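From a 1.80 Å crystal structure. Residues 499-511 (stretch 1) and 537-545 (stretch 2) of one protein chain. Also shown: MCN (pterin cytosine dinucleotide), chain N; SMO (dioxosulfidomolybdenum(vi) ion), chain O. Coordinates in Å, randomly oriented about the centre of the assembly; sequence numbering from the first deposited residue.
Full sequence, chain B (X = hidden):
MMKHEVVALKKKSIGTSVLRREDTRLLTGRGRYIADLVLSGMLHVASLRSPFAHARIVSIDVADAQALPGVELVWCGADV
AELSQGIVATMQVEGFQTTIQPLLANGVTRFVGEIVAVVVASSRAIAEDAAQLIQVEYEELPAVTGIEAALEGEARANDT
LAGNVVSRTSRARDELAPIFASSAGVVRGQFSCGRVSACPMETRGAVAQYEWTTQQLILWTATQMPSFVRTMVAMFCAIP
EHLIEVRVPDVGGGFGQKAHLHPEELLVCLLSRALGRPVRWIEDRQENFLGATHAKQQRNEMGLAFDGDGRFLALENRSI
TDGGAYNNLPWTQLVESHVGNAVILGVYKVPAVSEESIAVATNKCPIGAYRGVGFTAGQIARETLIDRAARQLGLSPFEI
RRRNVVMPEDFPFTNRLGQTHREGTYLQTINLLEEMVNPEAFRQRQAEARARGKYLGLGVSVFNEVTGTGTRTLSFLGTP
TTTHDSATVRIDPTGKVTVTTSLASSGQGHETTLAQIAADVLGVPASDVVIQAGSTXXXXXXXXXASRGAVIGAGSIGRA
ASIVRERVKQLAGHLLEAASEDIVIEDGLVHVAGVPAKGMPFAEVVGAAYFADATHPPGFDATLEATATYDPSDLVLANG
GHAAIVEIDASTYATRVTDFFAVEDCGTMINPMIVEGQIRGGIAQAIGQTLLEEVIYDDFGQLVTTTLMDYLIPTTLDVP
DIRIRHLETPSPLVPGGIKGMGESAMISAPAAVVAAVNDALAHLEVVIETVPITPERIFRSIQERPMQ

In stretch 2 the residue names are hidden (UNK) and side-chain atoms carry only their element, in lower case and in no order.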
# COMPACT_ATOMS: atom_id res chain seq x y z
N VAL B 499 5.39 8.33 -16.75
CA VAL B 499 6.34 9.33 -16.27
C VAL B 499 6.45 9.26 -14.76
O VAL B 499 5.44 9.13 -14.06
CB VAL B 499 5.89 10.76 -16.66
CG1 VAL B 499 6.88 11.79 -16.14
CG2 VAL B 499 5.74 10.87 -18.16
N THR B 500 7.68 9.32 -14.24
CA THR B 500 7.89 9.30 -12.80
C THR B 500 8.61 10.60 -12.45
O THR B 500 9.63 10.94 -13.04
CB THR B 500 8.73 8.10 -12.35
OG1 THR B 500 8.12 6.88 -12.80
CG2 THR B 500 8.82 8.06 -10.82
N THR B 501 8.05 11.33 -11.50
CA THR B 501 8.64 12.59 -11.09
C THR B 501 8.91 12.65 -9.59
O THR B 501 8.30 11.93 -8.79
CB THR B 501 7.74 13.77 -11.49
OG1 THR B 501 8.40 15.00 -11.17
CG2 THR B 501 6.40 13.71 -10.77
N SER B 502 9.84 13.52 -9.24
CA SER B 502 10.25 13.75 -7.87
C SER B 502 9.45 14.95 -7.33
O SER B 502 9.51 15.28 -6.15
CB SER B 502 11.75 14.05 -7.85
OG SER B 502 12.10 14.84 -8.98
N LEU B 503 8.72 15.59 -8.23
CA LEU B 503 7.88 16.73 -7.88
C LEU B 503 6.68 16.22 -7.07
O LEU B 503 6.09 15.20 -7.41
CB LEU B 503 7.38 17.42 -9.15
CG LEU B 503 8.07 18.68 -9.71
CD1 LEU B 503 9.51 18.76 -9.26
CD2 LEU B 503 7.97 18.67 -11.23
N ALA B 504 6.34 16.93 -6.00
CA ALA B 504 5.20 16.54 -5.17
C ALA B 504 4.15 17.64 -5.29
O ALA B 504 4.46 18.82 -5.19
CB ALA B 504 5.64 16.37 -3.72
N SER B 505 2.90 17.24 -5.50
CA SER B 505 1.81 18.20 -5.66
C SER B 505 1.03 18.45 -4.38
O SER B 505 0.86 17.56 -3.56
CB SER B 505 0.85 17.70 -6.75
OG SER B 505 -0.23 18.60 -6.94
N SER B 506 0.56 19.69 -4.22
CA SER B 506 -0.26 20.06 -3.08
C SER B 506 -1.44 20.86 -3.60
O SER B 506 -1.94 21.78 -2.95
CB SER B 506 0.55 20.86 -2.04
OG SER B 506 1.23 21.96 -2.61
N GLY B 507 -1.88 20.50 -4.81
CA GLY B 507 -3.02 21.15 -5.43
C GLY B 507 -2.74 21.97 -6.69
O GLY B 507 -3.69 22.43 -7.33
N GLN B 508 -1.47 22.14 -7.06
CA GLN B 508 -1.18 22.95 -8.24
C GLN B 508 -1.30 22.29 -9.62
O GLN B 508 -0.86 22.85 -10.61
CB GLN B 508 0.19 23.66 -8.12
CG GLN B 508 1.41 22.77 -8.03
CD GLN B 508 1.65 22.25 -6.63
OE1 GLN B 508 0.85 21.50 -6.09
NE2 GLN B 508 2.77 22.66 -6.03
N GLY B 509 -1.90 21.10 -9.66
CA GLY B 509 -2.14 20.42 -10.93
C GLY B 509 -1.08 19.65 -11.71
O GLY B 509 -1.29 19.37 -12.89
N HIS B 510 0.03 19.30 -11.07
CA HIS B 510 1.11 18.55 -11.74
C HIS B 510 0.65 17.28 -12.45
O HIS B 510 1.12 16.95 -13.53
CB HIS B 510 2.17 18.14 -10.73
CG HIS B 510 2.85 19.29 -10.06
ND1 HIS B 510 3.66 19.14 -8.95
CD2 HIS B 510 2.87 20.61 -10.36
CE1 HIS B 510 4.14 20.31 -8.60
NE2 HIS B 510 3.68 21.22 -9.44
N GLU B 511 -0.25 16.55 -11.80
CA GLU B 511 -0.76 15.31 -12.34
C GLU B 511 -1.35 15.50 -13.73
O GLU B 511 -1.36 14.59 -14.55
CB GLU B 511 -1.81 14.76 -11.36
CG GLU B 511 -2.42 13.43 -11.73
CD GLU B 511 -3.20 12.84 -10.56
OE1 GLU B 511 -4.05 11.96 -10.81
OE2 GLU B 511 -2.97 13.26 -9.41
N UNK B 537 11.02 5.79 -4.48
CA UNK B 537 11.58 4.54 -5.00
C UNK B 537 12.37 4.77 -6.29
O UNK B 537 13.28 4.02 -6.62
c UNK B 537 10.48 3.52 -5.28
c UNK B 537 10.04 2.71 -4.07
n UNK B 537 8.12 -0.58 -4.19
c UNK B 537 9.04 1.67 -4.52
c UNK B 537 9.01 0.47 -3.62
N UNK B 538 11.98 5.81 -7.03
CA UNK B 538 12.65 6.16 -8.28
C UNK B 538 12.64 7.66 -8.49
O UNK B 538 11.68 8.35 -8.12
c UNK B 538 11.99 5.43 -9.46
o UNK B 538 11.32 3.24 -8.72
n UNK B 538 13.16 3.38 -10.00
c UNK B 538 12.12 3.92 -9.37
N UNK B 539 13.71 8.15 -9.12
CA UNK B 539 13.97 9.56 -9.40
C UNK B 539 14.37 10.25 -8.10
O UNK B 539 14.23 9.67 -7.02
c UNK B 539 12.15 9.56 -11.18
o UNK B 539 11.76 10.62 -9.04
c UNK B 539 12.76 10.34 -10.03
N UNK B 540 14.89 11.46 -8.21
CA UNK B 540 15.33 12.22 -7.04
C UNK B 540 15.25 13.70 -7.37
O UNK B 540 15.76 14.14 -8.40
c UNK B 540 18.00 14.33 -4.05
c UNK B 540 17.61 13.77 -5.27
c UNK B 540 18.00 13.54 -2.91
c UNK B 540 17.25 11.66 -4.21
o UNK B 540 18.35 14.08 -1.70
c UNK B 540 16.77 11.85 -6.68
c UNK B 540 17.63 12.21 -2.98
c UNK B 540 17.23 12.44 -5.36
N UNK B 541 14.61 14.47 -6.49
CA UNK B 541 14.49 15.89 -6.76
C UNK B 541 14.19 16.73 -5.53
O UNK B 541 13.78 16.21 -4.50
N UNK B 542 14.40 18.03 -5.66
CA UNK B 542 14.16 18.95 -4.55
C UNK B 542 12.68 19.23 -4.29
O UNK B 542 12.33 19.82 -3.27
c UNK B 542 16.95 21.24 -3.67
c UNK B 542 14.92 20.26 -4.81
c UNK B 542 18.30 21.19 -3.30
c UNK B 542 16.37 20.21 -4.42
c UNK B 542 17.17 19.13 -4.79
c UNK B 542 19.08 20.11 -3.67
c UNK B 542 18.52 19.07 -4.42
N UNK B 543 11.81 18.81 -5.20
CA UNK B 543 10.39 19.02 -5.00
C UNK B 543 9.82 20.29 -5.59
O UNK B 543 10.47 20.98 -6.37
N UNK B 544 8.59 20.61 -5.21
CA UNK B 544 7.91 21.80 -5.70
C UNK B 544 8.00 22.95 -4.69
O UNK B 544 7.53 22.84 -3.56
c UNK B 544 6.45 21.48 -6.00
N UNK B 545 8.60 24.04 -5.13
CA UNK B 545 8.77 25.24 -4.32
C UNK B 545 9.37 26.30 -5.23
O UNK B 545 9.80 25.99 -6.34
c UNK B 545 12.84 22.94 -3.91
c UNK B 545 11.12 24.61 -3.50
c UNK B 545 13.73 23.95 -4.26
c UNK B 545 13.33 25.27 -4.24
c UNK B 545 11.54 23.28 -3.53
o UNK B 545 15.01 23.62 -4.65
c UNK B 545 12.03 25.60 -3.86
c UNK B 545 9.69 24.96 -3.13
N1 MCN N . 1.67 26.32 -14.75
C2 MCN N . 1.30 26.23 -16.13
N3 MCN N . 2.13 26.95 -16.97
C4 MCN N . 3.23 27.72 -16.59
C5 MCN N . 3.55 27.78 -15.16
C6 MCN N . 2.79 27.09 -14.26
O2 MCN N . 0.32 25.59 -16.47
N4 MCN N . 3.95 28.36 -17.48
C1' MCN N . 0.77 25.48 -13.76
C2D MCN N . 1.44 24.08 -13.40
O2' MCN N . 0.40 23.06 -13.22
C3' MCN N . 2.25 24.39 -12.16
C4D MCN N . 1.41 25.39 -11.40
O4D MCN N . 0.59 26.10 -12.46
O3' MCN N . 2.47 23.16 -11.39
C5' MCN N . 2.18 26.31 -10.42
O5' MCN N . 3.22 26.88 -11.18
PA MCN N . 4.75 26.80 -10.81
O1A MCN N . 5.38 25.89 -11.81
O2A MCN N . 5.18 28.25 -10.68
O3A MCN N . 5.05 26.26 -9.30
PB MCN N . 5.00 24.78 -8.68
O1B MCN N . 6.38 24.46 -8.22
O2B MCN N . 4.33 23.82 -9.62
O3B MCN N . 4.02 24.95 -7.42
C10 MCN N . 4.49 25.45 -6.20
C9' MCN N . 3.96 26.85 -6.10
C8' MCN N . 4.43 27.35 -4.71
S8' MCN N . 6.20 27.45 -4.49
C7' MCN N . 3.63 27.73 -3.71
S7' MCN N . 4.19 28.28 -2.10
C6' MCN N . 2.09 27.61 -3.91
C7 MCN N . 1.73 27.71 -5.37
O9' MCN N . 2.46 26.77 -6.14
N5' MCN N . 1.67 26.35 -3.16
C4A MCN N . 0.35 25.97 -3.62
N8' MCN N . 0.27 27.44 -5.57
C4B MCN N . -0.36 26.48 -4.72
N1' MCN N . -1.65 26.08 -5.14
C2' MCN N . -2.21 25.10 -4.39
N2' MCN N . -3.45 24.69 -4.74
N3' MCN N . -1.58 24.51 -3.31
C4' MCN N . -0.26 24.86 -2.84
O4' MCN N . 0.23 24.30 -1.89
S SMO O . 6.79 29.20 -0.43
MO SMO O . 6.61 27.95 -2.15
OM2 SMO O . 8.18 28.66 -2.40
OM1 SMO O . 6.78 26.42 -1.46
O HOH W 1 11.26 15.64 -3.93

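Position 537 carries four carbons in an unbranched row ending in a nitrogen. Its closest side-chain approach to stretch 1 is CB to Thr500 CG2, 7.4 Å, so composition alone settles it: Lys537.

Position 538 has two carbons, the second bearing one oxygen and one nitrogen, the pattern of a short amide. Its CB lies 4.3 Å from Thr500 CG2, and its backbone O is 3.9 Å from the same methyl. An acid would end in two oxygens; this is Asn538.

At position 539 one carbon branches to an oxygen and a carbon. The terminal carbon sits 3.4 Å from Thr500 O, and the oxygen 3.5 Å from Ser502 N, at an angle too poor for a hydrogen bond. The residue is Thr539, whose OG1 instead donates to Asn538 O in a very short bond of 2.5 Å.

Position 540 shows one carbon, then a six-carbon ring bearing one oxygen. CA-to-CB points away from stretch 1, and the contact comes from the backbone, with C 3.6 Å from Ser502 CB. The ring oxygen identifies Tyr540.

Position 541 has no side-chain atoms. Its N approaches Ser502 CB to 3.2 Å, and an ideal CB would fall 2.2 Å from Ser502 OG, a clash. It is Gly541.

Position 542 has one carbon and a six-carbon ring without oxygen. CA-to-CB points away from stretch 1, and the nearest side-chain approach is CB to Leu503 CD1, 7.2 Å: Phe542.

Position 543 is again bare. Its phi/psi of 92/-169° would jam a CB against the preceding carbonyl O, so the backbone itself calls for Gly543. Its O lies 3.8 Å from Leu503 CD1.

Position 544 has a single carbon, directed toward stretch 1: CB is 3.4 Å from Ala504 O, 3.7 Å from His510 CE1 and 3.9 Å from Gln508 NE2. This is Ala544.

Position 545 bears one carbon and a six-carbon ring with one oxygen; its CA-to-CB bond points away from stretch 1. Its CA is 3.4 Å from MCN S8' and its CB 3.7 Å from SMO OM1. It is Tyr545.

The contact buries 402 Å² without a direct hydrogen bond between the stretches, so it rests on close packing. Its one water bridge donates to Ser502 O (2.8 Å) and Gly541 O (2.6 Å), joining two backbones where their CA atoms are 4.9 Å apart. Beyond it, the cofactor binds the same region: His510 NE2 donates to MCN O2B at 2.7 Å and Gln508 NE2 to MCN O3B at 3.0 Å, while Ala544 CB meets the edge of the His510 ring and lies 3.7 Å from MCN O1B.

Stretch 2, residues 537-545: KNTYGFGAY
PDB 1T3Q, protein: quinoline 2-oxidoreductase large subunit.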